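Local coordinates for hypothetical protein PH1109 (Pyrococcus horikoshii, PDB 2D59) that is of unknown function but carries a CoA-binding domain with a Rossmann-like fold, a parallel five-stranded sheet flanked by helices, at residues L10-I15 with E138-E143. Numbering follows the deposited sequence.
Sequences LTDEDI and ERLLGE
With CG lodged between the backbone N and the carbonyl carbon (chi1 78°) and the chain extended from there to NE, Arg139 reaches from helix 133-141 to Asp12, whose own CG lies beside its backbone N, opposite the carbonyl carbon. The guanidinium takes the carboxylate end-on, one nitrogen to each oxygen: NH1 of Arg139 lies 3.0 Å from OD2 of Asp12, and NH2 of Arg139 lies 3.2 Å from OD1 of Asp12. Both bonds are nearly straight and both oxygens sit close to the guanidinium plane; the two planes are 60° apart, and the nitrogens accordingly meet the oxygens from above the carboxylate plane. This is a bidentate salt bridge without coplanarity. NE of Arg139 is held by a salt bridge to Glu136, one turn earlier in helix 133-141, which probably positions the guanidinium for Asp12.

Leu140, next in the chain, points its CB toward helix 12-21, and its CG lies over the centre of one guanidinium face. Its two methyls part company: CD2 of Leu140 rests 3.6 Å from CB of Asp12, and CD1 of Leu140 presses tightly on CG2 of Ile15 at 3.4 Å.

Thr11 N-caps helix 12-21, forming a capping box with Asp14: N of Asp14 donates to OG1 of Thr11 at 3.1 Å, and N of Thr11 donates to OD2 of Asp14 at 2.8 Å. The contact thus joins the first turn of this helix to the C-terminal part of helix 133-141. Asp12, in that first turn, probably interacts favourably with the helix dipole, and one guanidinium charge is shared between Asp12 and Glu136, which probably eases any repulsion between these two carboxylates.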
loop_
_atom_site.group_PDB
_atom_site.type_symbol
_atom_site.label_atom_id
_atom_site.label_comp_id
_atom_site.label_asym_id
_atom_site.label_seq_id
_atom_site.Cartn_x
_atom_site.Cartn_y
_atom_site.Cartn_z
ATOM N N LEU A 10 -2.246 -12.256 10.242
ATOM C CA LEU A 10 -2.271 -13.096 9.051
ATOM C C LEU A 10 -1.041 -14.006 8.970
ATOM O O LEU A 10 0.010 -13.709 9.540
ATOM C CB LEU A 10 -2.355 -12.211 7.801
ATOM C CG LEU A 10 -3.478 -11.168 7.791
ATOM C CD1 LEU A 10 -3.365 -10.310 6.541
ATOM C CD2 LEU A 10 -4.841 -11.859 7.842
ATOM N N THR A 11 -1.180 -15.116 8.250
ATOM C CA THR A 11 -0.099 -16.082 8.085
ATOM C C THR A 11 0.700 -15.779 6.824
ATOM O O THR A 11 0.281 -14.963 6.000
ATOM C CB THR A 11 -0.650 -17.511 7.947
ATOM O OG1 THR A 11 -1.382 -17.619 6.718
ATOM C CG2 THR A 11 -1.575 -17.841 9.109
ATOM N N ASP A 12 1.846 -16.431 6.663
ATOM C CA ASP A 12 2.648 -16.207 5.470
ATOM C C ASP A 12 1.832 -16.586 4.240
ATOM O O ASP A 12 1.992 -15.997 3.173
ATOM C CB ASP A 12 3.937 -17.032 5.512
ATOM C CG ASP A 12 4.985 -16.425 6.423
ATOM O OD1 ASP A 12 6.090 -16.996 6.520
ATOM O OD2 ASP A 12 4.702 -15.376 7.038
ATOM N N GLU A 13 0.947 -17.565 4.402
ATOM C CA GLU A 13 0.100 -18.026 3.308
ATOM C C GLU A 13 -0.880 -16.930 2.898
ATOM O O GLU A 13 -1.127 -16.713 1.710
ATOM C CB GLU A 13 -0.680 -19.274 3.737
ATOM C CG GLU A 13 -0.906 -20.272 2.620
ATOM C CD GLU A 13 0.349 -21.061 2.289
ATOM O OE1 GLU A 13 1.412 -20.435 2.094
ATOM O OE2 GLU A 13 0.275 -22.306 2.220
ATOM N N ASP A 14 -1.445 -16.248 3.891
ATOM C CA ASP A 14 -2.394 -15.168 3.635
ATOM C C ASP A 14 -1.725 -14.035 2.875
ATOM O O ASP A 14 -2.267 -13.522 1.896
ATOM C CB ASP A 14 -2.953 -14.602 4.942
ATOM C CG ASP A 14 -3.775 -15.612 5.722
ATOM O OD1 ASP A 14 -4.561 -16.355 5.099
ATOM O OD2 ASP A 14 -3.646 -15.646 6.962
ATOM N N ILE A 15 -0.541 -13.640 3.336
ATOM C CA ILE A 15 0.188 -12.546 2.700
ATOM C C ILE A 15 0.556 -12.916 1.278
ATOM O O ILE A 15 0.417 -12.109 0.355
ATOM C CB ILE A 15 1.468 -12.172 3.498
ATOM C CG1 ILE A 15 1.063 -11.504 4.812
ATOM C CG2 ILE A 15 2.327 -11.187 2.721
ATOM C CD1 ILE A 15 0.077 -12.275 5.617
ATOM N N GLU A 138 9.697 -10.503 -1.571
ATOM C CA GLU A 138 10.999 -11.143 -1.683
ATOM C C GLU A 138 11.100 -12.449 -0.903
ATOM O O GLU A 138 11.541 -13.465 -1.442
ATOM C CB GLU A 138 12.102 -10.195 -1.199
ATOM C CG GLU A 138 12.468 -9.102 -2.186
ATOM C CD GLU A 138 13.518 -8.151 -1.637
ATOM O OE1 GLU A 138 14.072 -7.355 -2.425
ATOM O OE2 GLU A 138 13.784 -8.195 -0.418
ATOM N N ARG A 139 10.691 -12.428 0.362
ATOM C CA ARG A 139 10.799 -13.625 1.192
ATOM C C ARG A 139 9.729 -14.689 0.966
ATOM O O ARG A 139 9.969 -15.871 1.213
ATOM C CB ARG A 139 10.832 -13.237 2.675
ATOM C CG ARG A 139 9.487 -12.891 3.275
ATOM C CD ARG A 139 9.621 -12.460 4.737
ATOM N NE ARG A 139 8.309 -12.283 5.349
ATOM C CZ ARG A 139 7.546 -13.280 5.791
ATOM N NH1 ARG A 139 6.358 -13.023 6.319
ATOM N NH2 ARG A 139 7.985 -14.531 5.734
ATOM N N LEU A 140 8.557 -14.288 0.485
ATOM C CA LEU A 140 7.479 -15.247 0.265
ATOM C C LEU A 140 7.346 -15.753 -1.163
ATOM O O LEU A 140 6.910 -16.886 -1.383
ATOM C CB LEU A 140 6.144 -14.646 0.709
ATOM C CG LEU A 140 6.037 -14.290 2.195
ATOM C CD1 LEU A 140 4.741 -13.530 2.450
ATOM C CD2 LEU A 140 6.088 -15.558 3.032
ATOM N N LEU A 141 7.720 -14.928 -2.135
ATOM C CA LEU A 141 7.604 -15.314 -3.537
ATOM C C LEU A 141 8.925 -15.265 -4.303
ATOM O O LEU A 141 9.009 -15.744 -5.436
ATOM C CB LEU A 141 6.572 -14.419 -4.228
ATOM C CG LEU A 141 5.134 -14.485 -3.695
ATOM C CD1 LEU A 141 4.304 -13.350 -4.271
ATOM C CD2 LEU A 141 4.522 -15.836 -4.059
ATOM N N GLY A 142 9.950 -14.687 -3.685
ATOM C CA GLY A 142 11.248 -14.583 -4.329
ATOM C C GLY A 142 12.068 -15.856 -4.252
ATOM O O GLY A 142 11.626 -16.859 -3.693
ATOM N N GLU A 143 13.273 -15.814 -4.815
ATOM C CA GLU A 143 14.165 -16.968 -4.819
ATOM C C GLU A 143 15.096 -17.004 -3.608
ATOM O O GLU A 143 15.079 -16.097 -2.773
ATOM C CB GLU A 143 14.989 -16.979 -6.111
ATOM C CG GLU A 143 14.150 -17.126 -7.371
ATOM C CD GLU A 143 14.967 -16.977 -8.640
ATOM O OE1 GLU A 143 15.977 -17.696 -8.789
ATOM O OE2 GLU A 143 14.595 -16.142 -9.491
#